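Local coordinates for 2-hydroxyhepta-2,4-diene-1, 7-dioateisomerase (Mycobacterium abscessus, PDB 3R6O), which binds magnesium and is probably an isomerase of the fumarylacetoacetate hydrolase family, acting on 2-hydroxyhepta-2,4-diene-1,7-dioate, at residues H153-E158 and I190-V195; A145-R150 and Y216-P221. All blocks are in the same frame, centred on the assembly; numbering follows the deposited sequence.

Contact 1. Residues H153-E158 and I190-V195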
ATOM      1  N   HIS A 153      18.138   2.749  15.743  1.00 27.01           N
ATOM      2  CA  HIS A 153      18.490   2.550  17.143  1.00 27.48           C
ATOM      3  C   HIS A 153      17.299   2.957  18.037  1.00 26.00           C
ATOM      4  O   HIS A 153      17.462   3.224  19.222  1.00 26.55           O
ATOM      5  CB  HIS A 153      19.699   3.430  17.468  1.00 29.59           C
ATOM      6  CG  HIS A 153      20.981   2.971  16.837  1.00 34.83           C
ATOM      7  ND1 HIS A 153      21.247   3.120  15.492  1.00 40.82           N
ATOM      8  CD2 HIS A 153      22.095   2.428  17.383  1.00 38.91           C
ATOM      9  CE1 HIS A 153      22.455   2.649  15.226  1.00 41.95           C
ATOM     10  NE2 HIS A 153      22.996   2.235  16.360  1.00 44.07           N
ATOM     11  N   ALA A 154      16.094   2.976  17.468  1.00 25.04           N
ATOM     12  CA  ALA A 154      14.911   3.387  18.227  1.00 24.63           C
ATOM     13  C   ALA A 154      13.694   2.673  17.699  1.00 23.50           C
ATOM     14  O   ALA A 154      12.774   3.306  17.209  1.00 23.11           O
ATOM     15  CB  ALA A 154      14.723   4.904  18.153  1.00 25.20           C
ATOM     16  N   LEU A 155      13.703   1.344  17.809  1.00 23.12           N
ATOM     17  CA  LEU A 155      12.616   0.511  17.330  1.00 22.22           C
ATOM     18  C   LEU A 155      11.533   0.348  18.381  1.00 21.94           C
ATOM     19  O   LEU A 155      11.792  -0.157  19.495  1.00 22.32           O
ATOM     20  CB  LEU A 155      13.128  -0.879  16.912  1.00 22.19           C
ATOM     21  CG  LEU A 155      12.134  -1.725  16.101  1.00 21.47           C
ATOM     22  CD1 LEU A 155      11.879  -1.076  14.765  1.00 21.22           C
ATOM     23  CD2 LEU A 155      12.651  -3.167  15.952  1.00 21.74           C
ATOM     24  N   ASP A 156      10.323   0.791  18.032  1.00 21.41           N
ATOM     25  CA  ASP A 156       9.207   0.748  18.960  1.00 21.28           C
ATOM     26  C   ASP A 156       8.149  -0.311  18.580  1.00 20.61           C
ATOM     27  O   ASP A 156       8.003  -0.683  17.416  1.00 20.16           O
ATOM     28  CB  ASP A 156       8.560   2.130  19.064  1.00 21.48           C
ATOM     29  CG  ASP A 156       8.141   2.470  20.472  1.00 22.06           C
ATOM     30  OD1 ASP A 156       8.128   1.565  21.324  1.00 22.17           O
ATOM     31  OD2 ASP A 156       7.825   3.668  20.728  1.00 22.57           O
ATOM     32  N   TYR A 157       7.399  -0.718  19.593  1.00 20.72           N
ATOM     33  CA  TYR A 157       6.266  -1.644  19.529  1.00 20.34           C
ATOM     34  C   TYR A 157       4.949  -0.886  19.742  1.00 20.26           C
ATOM     35  O   TYR A 157       4.900   0.135  20.441  1.00 20.72           O
ATOM     36  CB  TYR A 157       6.431  -2.744  20.610  1.00 20.79           C
ATOM     37  CG  TYR A 157       6.644  -2.123  21.977  1.00 21.50           C
ATOM     38  CD1 TYR A 157       5.559  -1.779  22.782  1.00 21.77           C
ATOM     39  CD2 TYR A 157       7.925  -1.773  22.410  1.00 22.03           C
ATOM     40  CE1 TYR A 157       5.754  -1.134  24.035  1.00 22.63           C
ATOM     41  CE2 TYR A 157       8.142  -1.130  23.653  1.00 22.85           C
ATOM     42  CZ  TYR A 157       7.044  -0.796  24.455  1.00 23.16           C
ATOM     43  OH  TYR A 157       7.240  -0.177  25.699  1.00 24.17           O
ATOM     44  N   GLU A 158       3.885  -1.389  19.112  1.00 19.82           N
ATOM     45  CA  GLU A 158       2.560  -0.808  19.223  1.00 19.81           C
ATOM     46  C   GLU A 158       1.526  -1.902  19.004  1.00 19.63           C
ATOM     47  O   GLU A 158       1.216  -2.195  17.853  1.00 19.18           O
ATOM     48  CB  GLU A 158       2.356   0.227  18.150  1.00 19.51           C
ATOM     49  CG  GLU A 158       3.364   1.334  18.128  1.00 19.80           C
ATOM     50  CD  GLU A 158       3.023   2.398  17.106  1.00 19.68           C
ATOM     51  OE1 GLU A 158       2.798   2.076  15.957  1.00 26.00           O
ATOM     52  OE2 GLU A 158       2.973   3.590  17.457  1.00 21.89           O
ATOM     53  N   ILE A 190       4.909  -1.927  14.323  1.00 18.69           N
ATOM     54  CA  ILE A 190       6.324  -1.709  14.631  1.00 19.06           C
ATOM     55  C   ILE A 190       6.808  -0.509  13.835  1.00 19.15           C
ATOM     56  O   ILE A 190       6.589  -0.438  12.613  1.00 19.00           O
ATOM     57  CB  ILE A 190       7.233  -2.901  14.206  1.00 19.30           C
ATOM     58  CG1 ILE A 190       6.806  -4.238  14.855  1.00 19.41           C
ATOM     59  CG2 ILE A 190       8.785  -2.561  14.451  1.00 19.83           C
ATOM     60  CD1 ILE A 190       7.008  -4.381  16.358  1.00 19.72           C
ATOM     61  N   THR A 191       7.551   0.356  14.506  1.00 19.56           N
ATOM     62  CA  THR A 191       7.942   1.661  13.976  1.00 19.87           C
ATOM     63  C   THR A 191       9.371   1.997  14.438  1.00 20.55           C
ATOM     64  O   THR A 191       9.698   1.849  15.609  1.00 20.83           O
ATOM     65  CB  THR A 191       6.982   2.755  14.467  1.00 19.92           C
ATOM     66  OG1 THR A 191       5.653   2.429  14.058  1.00 19.39           O
ATOM     67  CG2 THR A 191       7.362   4.130  13.858  1.00 20.44           C
ATOM     68  N   ALA A 192      10.213   2.395  13.497  1.00 20.92           N
ATOM     69  CA  ALA A 192      11.572   2.805  13.750  1.00 21.73           C
ATOM     70  C   ALA A 192      11.479   4.320  13.862  1.00 22.25           C
ATOM     71  O   ALA A 192      11.398   5.008  12.851  1.00 22.44           O
ATOM     72  CB  ALA A 192      12.479   2.395  12.586  1.00 22.04           C
ATOM     73  N   ARG A 193      11.459   4.832  15.091  1.00 22.64           N
ATOM     74  CA  ARG A 193      11.037   6.217  15.315  1.00 23.20           C
ATOM     75  C   ARG A 193      12.078   7.222  14.846  1.00 24.24           C
ATOM     76  O   ARG A 193      11.729   8.361  14.481  1.00 24.76           O
ATOM     77  CB  ARG A 193      10.697   6.449  16.793  1.00 23.53           C
ATOM     78  CG  ARG A 193       9.529   5.638  17.202  1.00 24.12           C
ATOM     79  CD  ARG A 193       8.545   6.366  18.072  1.00 24.75           C
ATOM     80  NE  ARG A 193       7.584   5.419  18.623  1.00 23.47           N
ATOM     81  CZ  ARG A 193       6.427   5.055  18.067  1.00 25.37           C
ATOM     82  NH1 ARG A 193       6.023   5.572  16.908  1.00 24.04           N
ATOM     83  NH2 ARG A 193       5.640   4.186  18.702  1.00 25.63           N
ATOM     84  N   ASP A 194      13.344   6.806  14.874  1.00 24.70           N
ATOM     85  CA  ASP A 194      14.461   7.639  14.416  1.00 25.86           C
ATOM     86  C   ASP A 194      14.495   7.730  12.895  1.00 25.80           C
ATOM     87  O   ASP A 194      14.809   8.769  12.347  1.00 26.70           O
ATOM     88  CB  ASP A 194      15.797   7.172  14.979  1.00 26.53           C
ATOM     89  CG  ASP A 194      16.100   5.667  14.766  1.00 25.82           C
ATOM     90  OD1 ASP A 194      15.230   4.818  14.469  1.00 24.76           O
ATOM     91  OD2 ASP A 194      17.274   5.329  15.015  1.00 26.53           O
ATOM     92  N   VAL A 195      14.119   6.652  12.215  1.00 24.86           N
ATOM     93  CA  VAL A 195      13.945   6.687  10.771  1.00 24.81           C
ATOM     94  C   VAL A 195      12.724   7.535  10.361  1.00 24.55           C
ATOM     95  O   VAL A 195      12.734   8.215   9.352  1.00 25.07           O
ATOM     96  CB  VAL A 195      13.778   5.258  10.238  1.00 24.01           C
ATOM     97  CG1 VAL A 195      13.382   5.310   8.785  1.00 23.97           C
ATOM     98  CG2 VAL A 195      15.098   4.444  10.473  1.00 24.53           C
TER
HETATM   99  O   HOH W   1       3.508   6.113  15.174  1.00 27.15           O
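Arg193 turns the NE/NH2 edge of its guanidinium to one carboxylate oxygen of Asp156 and reaches on to Glu158. Its NE lies 2.7 Å from Asp156 OD2, on that oxygen's anti lone pair, while Arg193 NH2 approaches the same OD2 from above the carboxylate plane. Both nitrogens thus grip one oxygen side-on, with the two flat groups turned 80° apart. A third bond, Arg193 NH2 to Glu158 OE2 at 3.0 Å, is nearly straight (173°); both acidic oxygens lie at the guanidinium edge, close to its plane. The bend at chi2 (-138°) turns the arginine chain back over the strand pair to make this reach.

Beneath the salt bridges runs antiparallel pairing of strands 155-165 and 181-192. Asp156 and Thr191 form the hydrogen-bonded pair (Asp156 N to Thr191 O, 2.7 Å), and Leu155 faces Ala192 in the neighbouring non-hydrogen-bonded pair. On the Leu155 face, Leu155 CD1 presses to 3.4 Å from Ile190 CG2, tighter than usual for two methyls. Where helix 193-196 begins, Arg193 N still donates to Ala154 O, and Asp194 OD2 receives His153 N on its syn side at 2.8 Å, while Asp194 OD1 hydrogen-bonds to Ser152 OG.

Asp156 is anchored further by the backbone nitrogens of Gly289 and Phe290, and Thr191 OG1 bonds Lys214. Glu158 belongs to the magnesium site with Glu160 and Asp189, although in this chain the ion is held by the latter two. With Asp156 fixing the guanidinium, Arg193 is placed to orient the Glu158 carboxylate beside the metal, consistent with a second-shell role, and may partly offset the negative charge of the acidic cluster.

Contact 2. Residues A145-R150 and Y216-P221; sequences AVIAPR and YPTFCP
Pro149 packs over the ring face of Tyr216, the first residue of a type II beta turn (Tyr216 to Phe219) that sits against strand 146-148. The CH-pi geometry is clear: Pro149 CG stands 3.6 Å from the ring centroid and 15° off the normal, and the two side chains cross at about a right angle. Phe219 meets the same proline differently, turning its edge to it, with CZ 3.7 Å from Pro149 CD; the carbonyl oxygen of Ile147 also lies near the plane of that ring. Tyr216 CB, not its ring, covers one face of the Phe219 ring, over its centre.

Farther along, Val146 CG2 touches Pro221 CG, while Pro149 and Tyr216 extend the packing to Arg171 and Thr271 of the second subunit. A water donates to both Ile147 O and Pro217 O, bridging the strand to the turn. Thr218 supplies the direct polar link: with chi1 at 81°, OG1 sits between its own backbone N and carbonyl carbon, where it donates to Pro217 O (2.6 Å) and accepts a nearly straight bond from Ile147 N (2.9 Å, N-H...O angle 164°).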
ATOM      1  N   ALA A 145      10.269 -13.354  14.047  1.00 23.03           N
ATOM      2  CA  ALA A 145      11.118 -12.340  14.605  1.00 22.80           C
ATOM      3  C   ALA A 145      10.806 -10.977  14.010  1.00 22.14           C
ATOM      4  O   ALA A 145      10.483 -10.857  12.818  1.00 21.91           O
ATOM      5  CB  ALA A 145      12.569 -12.658  14.399  1.00 23.20           C
ATOM      6  N   VAL A 146      10.896  -9.968  14.858  1.00 21.96           N
ATOM      7  CA  VAL A 146      11.025  -8.572  14.417  1.00 21.53           C
ATOM      8  C   VAL A 146      12.500  -8.266  14.274  1.00 21.78           C
ATOM      9  O   VAL A 146      13.287  -8.538  15.179  1.00 22.20           O
ATOM     10  CB  VAL A 146      10.425  -7.609  15.457  1.00 21.42           C
ATOM     11  CG1 VAL A 146      10.761  -6.122  15.093  1.00 21.18           C
ATOM     12  CG2 VAL A 146       8.909  -7.849  15.509  1.00 21.23           C
ATOM     13  N   ILE A 147      12.870  -7.697  13.133  1.00 21.60           N
ATOM     14  CA  ILE A 147      14.257  -7.526  12.783  1.00 21.93           C
ATOM     15  C   ILE A 147      14.478  -6.048  12.728  1.00 21.78           C
ATOM     16  O   ILE A 147      13.910  -5.373  11.880  1.00 21.44           O
ATOM     17  CB  ILE A 147      14.579  -8.117  11.411  1.00 22.07           C
ATOM     18  CG1 ILE A 147      14.324  -9.659  11.377  1.00 22.38           C
ATOM     19  CG2 ILE A 147      15.992  -7.771  11.011  1.00 22.48           C
ATOM     20  CD1 ILE A 147      15.204 -10.449  12.275  1.00 22.93           C
ATOM     21  N   ALA A 148      15.288  -5.549  13.656  1.00 22.13           N
ATOM     22  CA  ALA A 148      15.598  -4.125  13.701  1.00 22.19           C
ATOM     23  C   ALA A 148      16.679  -3.813  12.685  1.00 22.47           C
ATOM     24  O   ALA A 148      17.806  -4.341  12.788  1.00 22.97           O
ATOM     25  CB  ALA A 148      16.047  -3.734  15.080  1.00 22.63           C
ATOM     26  N   PRO A 149      16.369  -2.932  11.720  1.00 22.26           N
ATOM     27  CA  PRO A 149      17.322  -2.707  10.668  1.00 22.62           C
ATOM     28  C   PRO A 149      18.582  -2.037  11.185  1.00 23.28           C
ATOM     29  O   PRO A 149      18.547  -1.394  12.237  1.00 23.42           O
ATOM     30  CB  PRO A 149      16.571  -1.788   9.706  1.00 22.31           C
ATOM     31  CG  PRO A 149      15.551  -1.103  10.544  1.00 21.97           C
ATOM     32  CD  PRO A 149      15.208  -2.024  11.633  1.00 21.84           C
ATOM     33  N   ARG A 150      19.675  -2.221  10.437  1.00 26.94           N
ATOM     34  CA  ARG A 150      20.947  -1.538  10.633  1.00 29.69           C
ATOM     35  C   ARG A 150      20.781  -0.038  10.841  1.00 30.11           C
ATOM     36  O   ARG A 150      21.502   0.551  11.612  1.00 31.20           O
ATOM     37  CB  ARG A 150      21.879  -1.726   9.405  1.00 31.56           C
ATOM     38  CG  ARG A 150      21.718  -3.035   8.703  1.00 35.05           C
ATOM     39  CD  ARG A 150      22.954  -3.438   7.912  1.00 40.21           C
ATOM     40  NE  ARG A 150      22.971  -2.688   6.664  1.00 46.55           N
ATOM     41  CZ  ARG A 150      22.210  -2.958   5.603  1.00 49.68           C
ATOM     42  NH1 ARG A 150      21.364  -3.989   5.607  1.00 49.52           N
ATOM     43  NH2 ARG A 150      22.295  -2.187   4.523  1.00 51.96           N
ATOM     44  N   TYR A 216       9.456  -1.508   6.943  1.00 19.56           N
ATOM     45  CA  TYR A 216      10.481  -2.553   6.750  1.00 19.91           C
ATOM     46  C   TYR A 216       9.854  -3.960   6.851  1.00 19.97           C
ATOM     47  O   TYR A 216       8.877  -4.108   7.589  1.00 19.75           O
ATOM     48  CB  TYR A 216      11.499  -2.452   7.844  1.00 20.06           C
ATOM     49  CG  TYR A 216      12.527  -1.334   7.722  1.00 20.26           C
ATOM     50  CD1 TYR A 216      13.770  -1.591   7.166  1.00 20.72           C
ATOM     51  CD2 TYR A 216      12.269  -0.056   8.191  1.00 20.12           C
ATOM     52  CE1 TYR A 216      14.746  -0.629   7.116  1.00 21.02           C
ATOM     53  CE2 TYR A 216      13.283   0.948   8.132  1.00 20.44           C
ATOM     54  CZ  TYR A 216      14.491   0.629   7.588  1.00 20.88           C
ATOM     55  OH  TYR A 216      15.516   1.535   7.493  1.00 25.61           O
ATOM     56  N   PRO A 217      10.485  -4.989   6.249  1.00 20.37           N
ATOM     57  CA  PRO A 217      10.047  -6.355   6.547  1.00 20.57           C
ATOM     58  C   PRO A 217      10.028  -6.639   8.044  1.00 20.48           C
ATOM     59  O   PRO A 217      10.910  -6.186   8.763  1.00 20.49           O
ATOM     60  CB  PRO A 217      11.115  -7.218   5.882  1.00 21.13           C
ATOM     61  CG  PRO A 217      11.646  -6.346   4.743  1.00 21.20           C
ATOM     62  CD  PRO A 217      11.696  -4.992   5.403  1.00 20.78           C
ATOM     63  N   THR A 218       9.036  -7.408   8.469  1.00 20.48           N
ATOM     64  CA  THR A 218       8.795  -7.809   9.863  1.00 20.47           C
ATOM     65  C   THR A 218       8.096  -6.750  10.712  1.00 20.06           C
ATOM     66  O   THR A 218       7.762  -7.043  11.874  1.00 20.09           O
ATOM     67  CB  THR A 218      10.036  -8.342  10.619  1.00 20.80           C
ATOM     68  OG1 THR A 218      10.871  -7.275  11.104  1.00 20.64           O
ATOM     69  CG2 THR A 218      10.860  -9.297   9.786  1.00 21.32           C
ATOM     70  N   PHE A 219       7.889  -5.540  10.162  1.00 19.75           N
ATOM     71  CA  PHE A 219       7.275  -4.446  10.925  1.00 19.46           C
ATOM     72  C   PHE A 219       5.735  -4.514  11.090  1.00 19.35           C
ATOM     73  O   PHE A 219       5.152  -3.664  11.771  1.00 19.20           O
ATOM     74  CB  PHE A 219       7.681  -3.076  10.351  1.00 19.30           C
ATOM     75  CG  PHE A 219       9.047  -2.600  10.759  1.00 19.45           C
ATOM     76  CD1 PHE A 219      10.054  -3.478  11.115  1.00 19.74           C
ATOM     77  CD2 PHE A 219       9.324  -1.242  10.764  1.00 19.40           C
ATOM     78  CE1 PHE A 219      11.309  -3.001  11.498  1.00 19.95           C
ATOM     79  CE2 PHE A 219      10.575  -0.762  11.124  1.00 19.65           C
ATOM     80  CZ  PHE A 219      11.564  -1.636  11.476  1.00 19.91           C
ATOM     81  N   CYS A 220       5.072  -5.504  10.504  1.00 19.51           N
ATOM     82  CA  CYS A 220       3.622  -5.698  10.740  1.00 19.54           C
ATOM     83  C   CYS A 220       3.266  -7.138  11.096  1.00 19.93           C
ATOM     84  O   CYS A 220       2.576  -7.843  10.333  1.00 20.16           O
ATOM     85  CB  CYS A 220       2.780  -5.220   9.560  1.00 19.43           C
ATOM     86  SG  CYS A 220       1.032  -4.920  10.013  1.00 19.46           S
ATOM     87  N   PRO A 221       3.751  -7.614  12.249  1.00 20.08           N
ATOM     88  CA  PRO A 221       3.277  -8.877  12.775  1.00 20.52           C
ATOM     89  C   PRO A 221       1.747  -8.931  12.873  1.00 20.64           C
ATOM     90  O   PRO A 221       1.120  -7.953  13.250  1.00 20.40           O
ATOM     91  CB  PRO A 221       3.912  -8.947  14.168  1.00 20.59           C
ATOM     92  CG  PRO A 221       5.065  -8.036  14.124  1.00 20.29           C
ATOM     93  CD  PRO A 221       4.699  -6.971  13.159  1.00 19.93           C
TER
HETATM   94  O   HOH W   2      13.585  -5.327   9.204  1.00 21.27           O

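Overall arrangement
The centres of the two contacts lie 10 Å apart on the same side of the chain's centre, and contact 1 is nested in the loop that contact 2 closes. Contact 1, the more buried, joins neighbouring strands of the nine-stranded sheet through backbone pairing and salt bridges from a partly exposed arginine to two buried acids beside the magnesium site. Contact 2 sets a turn against a strand of the five-stranded sheet, outermost within this chain; its chemistry is mainly apolar and aromatic, and it reaches the second subunit. Leu155 and Phe219 bind the two together: Leu155 CD1 packs 3.4 Å from Phe219 CZ, Leu155 CD2 meets Val146 and Ala148, and Ile190 N probably hydrogen-bonds to Phe219 O.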